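PDB 6NDS: 3-hydroxy-3-methylglutaryl-CoA lyase from Acinetobacter baumannii, which belongs to the HMGL-like family of TIM-barrel enzymes and holds a zinc ion and coenzyme A in this model. Local coordinates for residues D41-L46 against S52-G57; R98-E101 against E106-L109; V194-I199 against L224-A229. All coordinates share one frame; numbering follows the deposited sequence. Where two conformers were deposited one is given.

Interaction 1 (D41-L46 against S52-G57)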
ATOM      1  N   ASP A  41      25.885  -0.683  13.883  1.00 19.00           N
ATOM      2  CA  ASP A  41      24.929  -0.203  14.884  0.56 20.06           C
ATOM      3  C   ASP A  41      23.495  -0.510  14.477  1.00 20.33           C
ATOM      4  O   ASP A  41      22.667  -0.894  15.314  1.00 19.97           O
ATOM      5  CB  ASP A  41      25.089   1.308  15.085  0.56 21.44           C
ATOM      6  CG  ASP A  41      26.269   1.667  15.963  0.56 26.45           C
ATOM      7  OD1 ASP A  41      26.894   0.760  16.548  0.56 28.77           O
ATOM      8  OD2 ASP A  41      26.569   2.876  16.070  0.56 30.65           O
ATOM      9  N   LEU A  42      23.174  -0.298  13.197  1.00 18.97           N
ATOM     10  CA  LEU A  42      21.823  -0.553  12.702  1.00 19.39           C
ATOM     11  C   LEU A  42      21.456  -2.022  12.863  1.00 18.82           C
ATOM     12  O   LEU A  42      20.373  -2.353  13.365  1.00 18.86           O
ATOM     13  CB  LEU A  42      21.717  -0.132  11.237  1.00 18.71           C
ATOM     14  CG  LEU A  42      20.403  -0.516  10.542  1.00 22.76           C
ATOM     15  CD1 LEU A  42      19.226   0.228  11.149  1.00 24.78           C
ATOM     16  CD2 LEU A  42      20.511  -0.268   9.032  1.00 26.80           C
ATOM     17  N   ILE A  43      22.365  -2.917  12.474  1.00 16.56           N
ATOM     18  CA  ILE A  43      22.100  -4.346  12.625  1.00 17.13           C
ATOM     19  C   ILE A  43      21.983  -4.717  14.098  1.00 20.94           C
ATOM     20  O   ILE A  43      21.099  -5.494  14.478  1.00 18.88           O
ATOM     21  CB  ILE A  43      23.185  -5.160  11.898  1.00 16.30           C
ATOM     22  CG1 ILE A  43      23.103  -4.884  10.389  1.00 16.94           C
ATOM     23  CG2 ILE A  43      23.047  -6.661  12.211  1.00 18.16           C
ATOM     24  CD1 ILE A  43      24.382  -5.222   9.640  1.00 18.18           C
ATOM     25  N   ASN A  44      22.851  -4.155  14.955  1.00 16.96           N
ATOM     26  CA  ASN A  44      22.748  -4.434  16.388  1.00 17.75           C
ATOM     27  C   ASN A  44      21.383  -4.010  16.925  1.00 20.93           C
ATOM     28  O   ASN A  44      20.809  -4.699  17.773  1.00 22.40           O
ATOM     29  CB  ASN A  44      23.857  -3.729  17.166  1.00 18.30           C
ATOM     30  CG  ASN A  44      25.208  -4.388  16.989  1.00 20.89           C
ATOM     31  OD1 ASN A  44      25.308  -5.503  16.473  1.00 21.44           O
ATOM     32  ND2 ASN A  44      26.261  -3.708  17.432  1.00 22.27           N
ATOM     33  N   GLN A  45      20.844  -2.884  16.438  1.00 18.52           N
ATOM     34  CA  GLN A  45      19.512  -2.466  16.889  1.00 18.36           C
ATOM     35  C   GLN A  45      18.434  -3.390  16.328  1.00 16.92           C
ATOM     36  O   GLN A  45      17.507  -3.783  17.049  1.00 19.44           O
ATOM     37  CB  GLN A  45      19.235  -1.019  16.472  1.00 20.03           C
ATOM     38  CG  GLN A  45      20.026   0.009  17.262  1.00 24.50           C
ATOM     39  CD  GLN A  45      19.615  -0.001  18.714  1.00 41.42           C
ATOM     40  OE1 GLN A  45      20.438  -0.213  19.600  1.00 54.15           O
ATOM     41  NE2 GLN A  45      18.322   0.206  18.966  1.00 42.97           N
ATOM     42  N   LEU A  46      18.540  -3.745  15.051  1.00 16.41           N
ATOM     43  CA  LEU A  46      17.571  -4.662  14.460  1.00 16.27           C
ATOM     44  C   LEU A  46      17.576  -6.002  15.182  1.00 20.13           C
ATOM     45  O   LEU A  46      16.525  -6.640  15.331  1.00 18.15           O
ATOM     46  CB  LEU A  46      17.872  -4.863  12.976  1.00 17.08           C
ATOM     47  CG  LEU A  46      17.616  -3.616  12.136  1.00 16.89           C
ATOM     48  CD1 LEU A  46      18.303  -3.789  10.782  1.00 19.18           C
ATOM     49  CD2 LEU A  46      16.120  -3.371  11.948  1.00 20.12           C
ATOM     50  N   SER A  52      13.958 -13.461  13.298  1.00 18.15           N
ATOM     51  CA  SER A  52      14.648 -14.744  13.231  1.00 18.72           C
ATOM     52  C   SER A  52      15.777 -14.747  12.209  1.00 20.24           C
ATOM     53  O   SER A  52      16.702 -15.565  12.327  1.00 22.50           O
ATOM     54  CB  SER A  52      13.653 -15.856  12.884  1.00 22.39           C
ATOM     55  OG  SER A  52      13.032 -15.606  11.631  1.00 23.54           O
ATOM     56  N   ARG A  53      15.700 -13.876  11.204  1.00 18.74           N
ATOM     57  CA  ARG A  53      16.695 -13.762  10.148  1.00 15.86           C
ATOM     58  C   ARG A  53      16.905 -12.296   9.837  1.00 16.75           C
ATOM     59  O   ARG A  53      15.939 -11.539   9.740  1.00 17.64           O
ATOM     60  CB  ARG A  53      16.263 -14.494   8.867  1.00 19.96           C
ATOM     61  CG  ARG A  53      16.635 -15.953   8.830  1.00 21.29           C
ATOM     62  CD  ARG A  53      16.158 -16.634   7.534  1.00 19.30           C
ATOM     63  NE  ARG A  53      16.765 -17.949   7.348  1.00 21.27           N
ATOM     64  CZ  ARG A  53      16.347 -19.062   7.948  1.00 24.62           C
ATOM     65  NH1 ARG A  53      15.310 -19.029   8.786  1.00 24.30           N
ATOM     66  NH2 ARG A  53      16.957 -20.217   7.711  1.00 26.33           N
ATOM     67  N   ILE A  54      18.169 -11.897   9.695  1.00 18.54           N
ATOM     68  CA  ILE A  54      18.534 -10.556   9.245  1.00 17.68           C
ATOM     69  C   ILE A  54      19.549 -10.736   8.131  1.00 18.35           C
ATOM     70  O   ILE A  54      20.553 -11.428   8.319  1.00 19.59           O
ATOM     71  CB  ILE A  54      19.137  -9.699  10.382  1.00 19.51           C
ATOM     72  CG1 ILE A  54      18.107  -9.469  11.503  1.00 18.61           C
ATOM     73  CG2 ILE A  54      19.637  -8.339   9.835  1.00 18.79           C
ATOM     74  CD1 ILE A  54      18.677  -8.804  12.775  1.00 20.99           C
ATOM     75  N   GLU A  55      19.284 -10.143   6.973  1.00 18.82           N
ATOM     76  CA  GLU A  55      20.253 -10.179   5.879  1.00 19.55           C
ATOM     77  C   GLU A  55      21.189  -8.998   6.109  1.00 18.69           C
ATOM     78  O   GLU A  55      20.835  -7.843   5.841  1.00 22.62           O
ATOM     79  CB  GLU A  55      19.554 -10.137   4.523  1.00 19.98           C
ATOM     80  CG  GLU A  55      20.458 -10.604   3.380  1.00 27.68           C
ATOM     81  CD  GLU A  55      19.673 -10.946   2.117  1.00 42.48           C
ATOM     82  OE1 GLU A  55      19.139 -10.010   1.484  1.00 39.54           O
ATOM     83  OE2 GLU A  55      19.573 -12.145   1.774  1.00 39.59           O
ATOM     84  N   ALA A  56      22.385  -9.293   6.629  1.00 19.07           N
ATOM     85  CA  ALA A  56      23.309  -8.277   7.123  1.00 19.45           C
ATOM     86  C   ALA A  56      24.182  -7.665   6.034  1.00 20.52           C
ATOM     87  O   ALA A  56      24.821  -6.639   6.291  1.00 21.78           O
ATOM     88  CB  ALA A  56      24.214  -8.864   8.212  1.00 22.24           C
ATOM     89  N   GLY A  57      24.242  -8.253   4.847  1.00 19.82           N
ATOM     90  CA  GLY A  57      25.041  -7.670   3.785  1.00 21.87           C
ATOM     91  C   GLY A  57      25.165  -8.622   2.614  1.00 21.57           C
ATOM     92  O   GLY A  57      24.484  -9.653   2.540  1.00 20.25           O
TER
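Ile43 reaches from helix 36-46 over Ala56 of strand 53-58, its CD1 lying 3.9 Å from Ala56 CB and 3.7 Å from Ala56 O. The delta methyl comes this far because CG1 is anti to the carbonyl carbon (chi1 -65°) and the chain then runs on nearly extended, along the strand toward Ala56. The other branch of Ile43, CG2, only grazes Ile54, with 4.5 Å between the two CG2 methyls. Ile54 answers in the reverse sense: its CD1 ends against the helix backbone, 3.9 Å from Leu46 C, and beside the beta carbon, 4.0 Å from Leu46 CB. The two isoleucines are thus staggered, and the axes of 41-46 and 53-57 run antiparallel at 174°, with a closest approach of 10.1 Å, as expected of a barrel helix on its own sheet. Pro23 of helix 22-28 touches both Ile43 and Leu46, while Val74 of helix 71-77 packs on Ile43 and Phe75 on Ala56. Glu55, whose CB points away from the helix, instead meets Arg24 in a salt bridge. With every touching residue buried, aliphatic side chains pack on one another and on backbone carbonyl groups, which implies cohesion by apolar burial rather than directed polar bonds.

Interaction 2 (R98-E101 against E106-L109). With COA (coenzyme A), chain B.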
ATOM      1  N   ARG A  98      34.058 -15.822   0.666  1.00 27.98           N
ATOM      2  CA  ARG A  98      34.153 -14.642   1.523  1.00 29.41           C
ATOM      3  C   ARG A  98      33.153 -14.722   2.667  1.00 26.79           C
ATOM      4  O   ARG A  98      33.486 -14.416   3.817  1.00 26.81           O
ATOM      5  CB  ARG A  98      33.897 -13.362   0.713  1.00 33.70           C
ATOM      6  CG  ARG A  98      34.977 -12.948  -0.299  1.00 39.92           C
ATOM      7  CD  ARG A  98      34.481 -11.771  -1.162  1.00 42.82           C
ATOM      8  NE  ARG A  98      34.108 -10.606  -0.353  1.00 40.25           N
ATOM      9  CZ  ARG A  98      33.254  -9.653  -0.733  1.00 42.32           C
ATOM     10  NH1 ARG A  98      32.657  -9.716  -1.915  1.00 32.99           N
ATOM     11  NH2 ARG A  98      32.988  -8.636   0.080  1.00 41.30           N
ATOM     12  N   ALA A  99      31.917 -15.125   2.362  1.00 25.17           N
ATOM     13  CA  ALA A  99      30.873 -15.173   3.382  1.00 23.04           C
ATOM     14  C   ALA A  99      31.200 -16.196   4.462  1.00 23.71           C
ATOM     15  O   ALA A  99      30.961 -15.949   5.651  1.00 29.15           O
ATOM     16  CB  ALA A  99      29.522 -15.488   2.731  1.00 24.63           C
ATOM     17  N   VAL A 100      31.734 -17.356   4.071  1.00 26.34           N
ATOM     18  CA  VAL A 100      32.115 -18.361   5.059  1.00 31.10           C
ATOM     19  C   VAL A 100      33.257 -17.848   5.929  1.00 31.88           C
ATOM     20  O   VAL A 100      33.262 -18.049   7.151  1.00 31.75           O
ATOM     21  CB  VAL A 100      32.472 -19.686   4.364  1.00 35.83           C
ATOM     22  CG1 VAL A 100      33.137 -20.641   5.346  1.00 40.79           C
ATOM     23  CG2 VAL A 100      31.215 -20.315   3.766  1.00 34.90           C
ATOM     24  N   GLU A 101      34.241 -17.175   5.319  1.00 31.18           N
ATOM     25  CA  GLU A 101      35.315 -16.568   6.105  1.00 37.73           C
ATOM     26  C   GLU A 101      34.777 -15.547   7.103  1.00 32.44           C
ATOM     27  O   GLU A 101      35.339 -15.387   8.193  1.00 35.32           O
ATOM     28  CB  GLU A 101      36.340 -15.906   5.182  1.00 38.86           C
ATOM     29  N   GLU A 106      24.141 -18.123   7.012  1.00 22.25           N
ATOM     30  CA  GLU A 106      23.403 -18.656   5.879  1.00 23.76           C
ATOM     31  C   GLU A 106      23.807 -17.889   4.632  1.00 23.84           C
ATOM     32  O   GLU A 106      23.967 -16.665   4.669  1.00 21.17           O
ATOM     33  CB  GLU A 106      21.896 -18.550   6.120  1.00 22.26           C
ATOM     34  CG  GLU A 106      21.009 -19.133   5.030  1.00 23.66           C
ATOM     35  CD  GLU A 106      19.557 -19.273   5.506  1.00 28.66           C
ATOM     36  OE1 GLU A 106      18.739 -18.363   5.237  1.00 28.62           O
ATOM     37  OE2 GLU A 106      19.246 -20.285   6.173  1.00 33.31           O
ATOM     38  N   LEU A 107      23.996 -18.620   3.542  1.00 22.33           N
ATOM     39  CA  LEU A 107      24.348 -18.042   2.256  1.00 23.07           C
ATOM     40  C   LEU A 107      23.105 -18.032   1.377  1.00 22.12           C
ATOM     41  O   LEU A 107      22.540 -19.093   1.091  1.00 24.36           O
ATOM     42  CB  LEU A 107      25.473 -18.844   1.600  1.00 22.05           C
ATOM     43  CG  LEU A 107      26.912 -18.487   1.998  1.00 24.37           C
ATOM     44  CD1 LEU A 107      27.134 -18.459   3.493  1.00 31.54           C
ATOM     45  CD2 LEU A 107      27.876 -19.465   1.318  1.00 25.60           C
ATOM     46  N   ASN A 108      22.690 -16.838   0.956  1.00 20.46           N
ATOM     47  CA  ASN A 108      21.527 -16.644   0.088  1.00 21.69           C
ATOM     48  C   ASN A 108      22.018 -16.509  -1.352  1.00 21.27           C
ATOM     49  O   ASN A 108      22.511 -15.453  -1.759  1.00 23.12           O
ATOM     50  CB  ASN A 108      20.735 -15.417   0.517  1.00 22.31           C
ATOM     51  CG  ASN A 108      19.537 -15.169  -0.360  1.00 25.69           C
ATOM     52  OD1 ASN A 108      19.039 -16.090  -1.011  1.00 23.63           O
ATOM     53  ND2 ASN A 108      19.064 -13.918  -0.393  1.00 26.72           N
ATOM     54  N   LEU A 109      21.888 -17.596  -2.110  1.00 19.87           N
ATOM     55  CA  LEU A 109      22.261 -17.614  -3.519  0.52 23.59           C
ATOM     56  C   LEU A 109      21.160 -16.950  -4.335  1.00 22.79           C
ATOM     57  O   LEU A 109      19.978 -17.165  -4.079  1.00 26.09           O
ATOM     58  CB  LEU A 109      22.457 -19.051  -4.010  0.52 20.93           C
ATOM     59  CG  LEU A 109      23.125 -20.096  -3.108  0.52 25.16           C
ATOM     60  CD1 LEU A 109      23.399 -21.373  -3.890  0.52 23.90           C
ATOM     61  CD2 LEU A 109      24.402 -19.575  -2.513  0.52 26.17           C
TER
HETATM   62  N1A COA B 501      32.924 -10.429  -4.503  0.86 26.43           N
HETATM   63  C2A COA B 501      33.971  -9.624  -4.733  0.86 29.45           C
HETATM   64  N3A COA B 501      34.779  -9.571  -5.791  0.86 32.50           N
HETATM   65  C4A COA B 501      34.413 -10.480  -6.709  0.86 28.26           C
HETATM   66  C5A COA B 501      33.361 -11.367  -6.626  0.86 27.42           C
HETATM   67  C6A COA B 501      32.579 -11.331  -5.456  0.86 27.02           C
HETATM   68  N6A COA B 501      31.543 -12.135  -5.240  0.86 23.60           N
HETATM   69  N7A COA B 501      33.301 -12.151  -7.771  0.86 26.49           N
HETATM   70  C8A COA B 501      34.299 -11.730  -8.515  0.86 31.64           C
HETATM   71  N9A COA B 501      35.010 -10.715  -7.921  0.86 32.01           N
HETATM   72  C1B COA B 501      36.194 -10.026  -8.441  0.86 35.65           C
HETATM   73  C2B COA B 501      37.362 -10.951  -8.779  0.86 39.81           C
HETATM   74  O2B COA B 501      38.130 -11.367  -7.671  0.86 50.30           O
HETATM   75  C3B COA B 501      38.112 -10.069  -9.773  0.86 49.90           C
HETATM   76  O3B COA B 501      38.736  -8.978  -9.101  0.86 67.76           O
HETATM   77  P3B COA B 501      39.905  -8.341 -10.021  0.86 75.29           P
HETATM   78  O7A COA B 501      39.262  -7.353 -10.979  0.86 73.36           O
HETATM   79  O8A COA B 501      40.540  -9.509 -10.751  0.86 72.73           O
HETATM   80  O9A COA B 501      40.876  -7.670  -9.068  0.86 80.87           O
HETATM   81  C4B COA B 501      36.932  -9.622 -10.617  0.86 47.34           C
HETATM   82  O4B COA B 501      35.878  -9.367  -9.647  0.86 39.76           O
HETATM   83  C5B COA B 501      36.467 -10.718 -11.539  0.86 49.22           C
HETATM   84  O5B COA B 501      35.378 -10.237 -12.340  0.86 51.14           O
HETATM   85  P1A COA B 501      34.439 -11.342 -13.013  0.86 48.40           P
HETATM   86  O1A COA B 501      34.594 -12.647 -12.309  0.86 39.29           O
HETATM   87  O2A COA B 501      34.569 -11.277 -14.500  0.86 57.64           O
HETATM   88  O3A COA B 501      33.027 -10.728 -12.577  0.86 42.39           O
HETATM   89  P2A COA B 501      32.226  -9.437 -13.068  0.86 39.92           P
HETATM   90  O4A COA B 501      31.643  -9.725 -14.411  0.86 41.28           O
HETATM   91  O5A COA B 501      33.061  -8.211 -12.890  0.86 46.03           O
HETATM   92  O6A COA B 501      31.073  -9.401 -11.953  0.86 38.34           O
HETATM   93  CBP COA B 501      29.609 -10.431 -10.372  0.86 22.36           C
HETATM   94  CCP COA B 501      30.239 -10.570 -11.753  0.86 27.56           C
HETATM   95  CDP COA B 501      28.565 -11.531 -10.152  0.86 25.00           C
HETATM   96  CEP COA B 501      30.705 -10.562  -9.308  0.86 26.15           C
HETATM   97  CAP COA B 501      28.957  -9.047 -10.299  0.86 21.79           C
HETATM   98  OAP COA B 501      28.110  -8.877 -11.426  0.86 24.96           O
HETATM   99  C9P COA B 501      28.142  -8.828  -9.036  0.86 28.34           C
HETATM  100  O9P COA B 501      28.697  -8.687  -7.950  0.86 31.46           O
HETATM  101  N8P COA B 501      26.827  -8.786  -9.183  0.86 25.84           N
HETATM  102  C7P COA B 501      25.903  -8.708  -8.059  0.86 30.27           C
HETATM  103  C6P COA B 501      25.205  -7.373  -8.014  0.86 30.67           C
HETATM  104  C5P COA B 501      24.129  -7.335  -6.950  0.86 33.24           C
HETATM  105  O5P COA B 501      24.369  -7.695  -5.799  0.86 26.15           O
HETATM  106  N4P COA B 501      22.927  -6.885  -7.330  0.86 37.62           N
HETATM  107  C3P COA B 501      21.828  -6.615  -6.414  0.86 43.70           C
HETATM  108  C2P COA B 501      21.417  -7.839  -5.632  0.86 55.26           C
HETATM  109  S1P COA B 501      21.054  -9.245  -6.714  0.86 63.32           S
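Leu107 receives the helix on its two branches: CD1 lies 3.9 Å from Ala99 CB, and CD2 sits 4.2 Å from Val100 CG2. The leucine CG is itself 4.0 Å from Ala99 CB, which places the alanine methyl along the CG-CD1 branch, while CD2 serves Val100. Leu107 has CG anti to the carbonyl carbon (chi1 -85°), and this turns both branches toward the helix. Ala99 and Leu107 are also the nearest pair of the backbones, with 7.2 Å between Ala99 CA and Leu107 CA, a separation bridged by one small and one branched side chain. The contact belongs to a beta-alpha-beta unit of the TIM barrel, formed by strand 85-90, helix 93-101 and strand 106-112. Leu140 of helix 126-140 touches both Val100 and Leu107, and Ile90 and Phe59 pack on Ala99. One residue before Ala99, Arg98 leaves the apolar layer for the coenzyme A pocket. Its chain bends at chi3 (58°), and NH1 comes 2.7 Å from COA N1A; this hydrogen bond is weak, the angle at the hydrogen being 127°. N1A and C6A lie at the edge of the guanidinium, in or near its plane, and the adenine plane stands nearly perpendicular to it. NH1 is also hydrogen-bonded to Val60 O, a second partner that helps fix the guanidinium beside the base.

Interaction 3 (V194-I199 against L224-A229). With ACT (acetate ion), chain E.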
ATOM      1  N   VAL A 194      -3.762 -12.311  -7.422  1.00 19.32           N
ATOM      2  CA  VAL A 194      -4.225 -13.556  -8.034  1.00 22.53           C
ATOM      3  C   VAL A 194      -3.036 -14.368  -8.527  1.00 26.12           C
ATOM      4  O   VAL A 194      -2.949 -15.583  -8.302  1.00 22.04           O
ATOM      5  CB  VAL A 194      -5.223 -13.267  -9.165  1.00 26.07           C
ATOM      6  CG1 VAL A 194      -5.510 -14.544  -9.951  1.00 26.27           C
ATOM      7  CG2 VAL A 194      -6.502 -12.716  -8.577  1.00 27.57           C
ATOM      8  N   GLN A 195      -2.100 -13.696  -9.198  1.00 20.29           N
ATOM      9  CA  GLN A 195      -0.871 -14.342  -9.644  1.00 22.38           C
ATOM     10  C   GLN A 195      -0.088 -14.905  -8.467  1.00 22.13           C
ATOM     11  O   GLN A 195       0.435 -16.027  -8.531  1.00 22.64           O
ATOM     12  CB  GLN A 195      -0.027 -13.328 -10.413  1.00 23.29           C
ATOM     13  CG  GLN A 195       1.383 -13.760 -10.764  1.00 22.65           C
ATOM     14  CD  GLN A 195       2.240 -12.547 -11.105  1.00 22.67           C
ATOM     15  OE1 GLN A 195       2.058 -11.481 -10.526  1.00 23.83           O
ATOM     16  NE2 GLN A 195       3.163 -12.702 -12.049  1.00 23.43           N
ATOM     17  N   VAL A 196      -0.006 -14.141  -7.377  1.00 19.12           N
ATOM     18  CA  VAL A 196       0.701 -14.611  -6.189  1.00 19.51           C
ATOM     19  C   VAL A 196       0.063 -15.886  -5.653  1.00 21.12           C
ATOM     20  O   VAL A 196       0.760 -16.848  -5.316  1.00 21.98           O
ATOM     21  CB  VAL A 196       0.739 -13.505  -5.123  1.00 19.44           C
ATOM     22  CG1 VAL A 196       1.144 -14.082  -3.764  1.00 19.92           C
ATOM     23  CG2 VAL A 196       1.712 -12.402  -5.559  1.00 17.86           C
ATOM     24  N   LYS A 197      -1.271 -15.920  -5.560  1.00 22.51           N
ATOM     25  CA  LYS A 197      -1.902 -17.132  -5.030  1.00 23.22           C
ATOM     26  C   LYS A 197      -1.592 -18.343  -5.905  1.00 22.49           C
ATOM     27  O   LYS A 197      -1.313 -19.435  -5.391  1.00 28.15           O
ATOM     28  CB  LYS A 197      -3.410 -16.925  -4.876  1.00 23.78           C
ATOM     29  CG  LYS A 197      -3.752 -16.026  -3.679  1.00 25.91           C
ATOM     30  CD  LYS A 197      -5.250 -15.977  -3.419  1.00 27.83           C
ATOM     31  CE  LYS A 197      -5.572 -15.114  -2.195  1.00 28.38           C
ATOM     32  NZ  LYS A 197      -7.018 -15.257  -1.807  1.00 35.64           N
ATOM     33  N   ARG A 198      -1.602 -18.163  -7.232  1.00 21.85           N
ATOM     34  CA  ARG A 198      -1.343 -19.276  -8.139  1.00 25.56           C
ATOM     35  C   ARG A 198       0.086 -19.789  -7.991  1.00 25.42           C
ATOM     36  O   ARG A 198       0.313 -21.002  -7.874  1.00 26.63           O
ATOM     37  CB  ARG A 198      -1.621 -18.845  -9.578  1.00 28.63           C
ATOM     38  CG  ARG A 198      -1.218 -19.867 -10.622  1.00 33.33           C
ATOM     39  CD  ARG A 198      -1.669 -19.443 -12.017  1.00 33.41           C
ATOM     40  NE  ARG A 198      -1.000 -18.227 -12.486  1.00 32.23           N
ATOM     41  CZ  ARG A 198      -1.575 -17.024 -12.546  1.00 34.99           C
ATOM     42  NH1 ARG A 198      -2.836 -16.858 -12.159  1.00 33.82           N
ATOM     43  NH2 ARG A 198      -0.891 -15.986 -13.003  1.00 30.06           N
ATOM     44  N   ILE A 199       1.063 -18.880  -7.986  1.00 21.75           N
ATOM     45  CA  ILE A 199       2.460 -19.297  -7.926  1.00 23.81           C
ATOM     46  C   ILE A 199       2.784 -19.885  -6.557  1.00 23.61           C
ATOM     47  O   ILE A 199       3.437 -20.933  -6.460  1.00 24.54           O
ATOM     48  CB  ILE A 199       3.395 -18.124  -8.278  1.00 24.03           C
ATOM     49  CG1 ILE A 199       3.299 -17.793  -9.777  1.00 26.79           C
ATOM     50  CG2 ILE A 199       4.836 -18.469  -7.895  1.00 27.14           C
ATOM     51  CD1 ILE A 199       4.114 -16.556 -10.218  1.00 25.25           C
ATOM     52  N   LEU A 224       1.714  -5.049   0.401  1.00 17.68           N
ATOM     53  CA  LEU A 224       1.036  -5.689   1.529  1.00 17.04           C
ATOM     54  C   LEU A 224      -0.155  -6.520   1.070  1.00 19.07           C
ATOM     55  O   LEU A 224      -0.478  -7.532   1.704  1.00 18.50           O
ATOM     56  CB  LEU A 224       0.592  -4.643   2.560  1.00 16.07           C
ATOM     57  CG  LEU A 224       1.752  -3.944   3.283  1.00 18.34           C
ATOM     58  CD1 LEU A 224       1.171  -2.954   4.273  1.00 18.60           C
ATOM     59  CD2 LEU A 224       2.630  -4.973   3.990  1.00 20.27           C
ATOM     60  N   THR A 225      -0.815  -6.117  -0.018  1.00 16.77           N
ATOM     61  CA  THR A 225      -1.902  -6.928  -0.562  1.00 16.95           C
ATOM     62  C   THR A 225      -1.374  -8.278  -1.040  1.00 20.01           C
ATOM     63  O   THR A 225      -2.014  -9.321  -0.838  1.00 19.50           O
ATOM     64  CB  THR A 225      -2.600  -6.169  -1.688  1.00 23.01           C
ATOM     65  OG1 THR A 225      -2.983  -4.873  -1.196  1.00 24.83           O
ATOM     66  CG2 THR A 225      -3.830  -6.902  -2.139  1.00 24.84           C
ATOM     67  N   ASN A 226      -0.177  -8.279  -1.624  1.00 16.87           N
ATOM     68  CA  ASN A 226       0.434  -9.532  -2.058  1.00 16.77           C
ATOM     69  C   ASN A 226       0.870 -10.390  -0.874  1.00 14.66           C
ATOM     70  O   ASN A 226       0.805 -11.625  -0.948  1.00 18.27           O
ATOM     71  CB  ASN A 226       1.625  -9.241  -2.979  1.00 17.12           C
ATOM     72  CG  ASN A 226       1.209  -8.715  -4.329  1.00 15.50           C
ATOM     73  OD1 ASN A 226       0.116  -9.016  -4.831  1.00 18.29           O
ATOM     74  ND2 ASN A 226       2.101  -7.931  -4.972  1.00 18.90           N
ATOM     75  N   VAL A 227       1.378  -9.771   0.201  1.00 16.00           N
ATOM     76  CA  VAL A 227       1.689 -10.529   1.417  1.00 14.48           C
ATOM     77  C   VAL A 227       0.451 -11.252   1.918  1.00 19.02           C
ATOM     78  O   VAL A 227       0.493 -12.448   2.223  1.00 17.68           O
ATOM     79  CB  VAL A 227       2.251  -9.609   2.518  1.00 16.10           C
ATOM     80  CG1 VAL A 227       2.307 -10.372   3.862  1.00 16.93           C
ATOM     81  CG2 VAL A 227       3.625  -9.129   2.121  1.00 18.19           C
ATOM     82  N   LEU A 228      -0.654 -10.521   2.071  1.00 17.80           N
ATOM     83  CA  LEU A 228      -1.854 -11.138   2.631  1.00 19.89           C
ATOM     84  C   LEU A 228      -2.390 -12.229   1.710  1.00 19.73           C
ATOM     85  O   LEU A 228      -2.854 -13.276   2.181  1.00 20.97           O
ATOM     86  CB  LEU A 228      -2.913 -10.059   2.906  1.00 17.76           C
ATOM     87  CG  LEU A 228      -4.046 -10.450   3.862  1.00 29.45           C
ATOM     88  CD1 LEU A 228      -3.487 -10.934   5.188  1.00 27.61           C
ATOM     89  CD2 LEU A 228      -4.991  -9.266   4.074  1.00 23.87           C
ATOM     90  N   ALA A 229      -2.321 -12.017   0.391  1.00 18.13           N
ATOM     91  CA  ALA A 229      -2.755 -13.055  -0.543  1.00 20.85           C
ATOM     92  C   ALA A 229      -1.904 -14.313  -0.411  1.00 25.34           C
ATOM     93  O   ALA A 229      -2.434 -15.432  -0.431  1.00 23.09           O
ATOM     94  CB  ALA A 229      -2.714 -12.545  -1.985  1.00 22.30           C
TER
HETATM   95  C   ACT E 504      -3.502 -13.241 -13.179  1.00 57.15           C
HETATM   96  O   ACT E 504      -2.278 -12.926 -13.225  1.00 50.71           O
HETATM   97  OXT ACT E 504      -4.049 -14.347 -13.454  1.00 58.22           O
HETATM   98  CH3 ACT E 504      -4.485 -12.123 -12.721  1.00 47.53           C
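Lys197 lies along Ala229 of the neighbouring helix, and its side chain can be followed atom by atom. CB leaves the helix to one side of the partner, and with CG anti to the carbonyl carbon (chi1 -74°) the chain is swung across to the alanine. CG then rests 3.6 Å from Ala229 O and 4.0 Å from Ala229 CB. CD continues over the same carbonyl at 4.1 Å from Ala229 O, and CE settles 3.6 Å from Ala229 O and 3.8 Å from Ala229 CB, which keeps all three methylenes by one carbonyl oxygen. The torsions beyond CG are all extended, so the methylenes run alongside the residue without a kink. At the tip NZ passes beyond Ala229 to a salt bridge with Glu232, one helical turn further on.

Val196 fills the other half of the interface. Its CG1 touches the backbone at 3.8 Å from Asn226 O, while CG2 lies 3.8 Å from Asn226 OD1, the two side chains crossing obliquely. The amide nitrogen of Asn226 is hydrogen-bonded to Ala191 O, which fixes the amide beside the valine methyls.

Arg198 grips an acetate ion, probably from the crystallisation liquor, at the edge of its guanidinium: NH1 donates to ACT OXT at 3.1 Å, and a weaker bond runs from NH2 to ACT O. On the far helix Thr225 is hydrogen-bonded through OG1 to Thr225 OG1 of the second subunit, placing this helix at the dimer interface. Helices 193-203 and 223-232 follow strands 182-186 and 212-216, and their contact is the packing of successive outer helices typical of a TIM barrel.

How the interactions relate
All three contacts belong to one TIM barrel. Interactions 1 and 2 are buried helix-on-strand contacts made by aliphatic side chains on the same parallel sheet, with centres 15 Å apart. Their strands also touch through polar side chains: Arg53 NH2 and Glu106 OE2 form a salt bridge at 2.8 Å, and Glu55 OE2 probably accepts a hydrogen bond from Asn108 ND2. Interaction 3, on the opposite side of the chain's centre, is also largely buried, with three of its four touching residues buried and its lysine at the partly exposed margin. It joins two outer helices, mixes methyls with carbonyl and amide groups, and borders the second subunit, whereas interaction 2 borders coenzyme A.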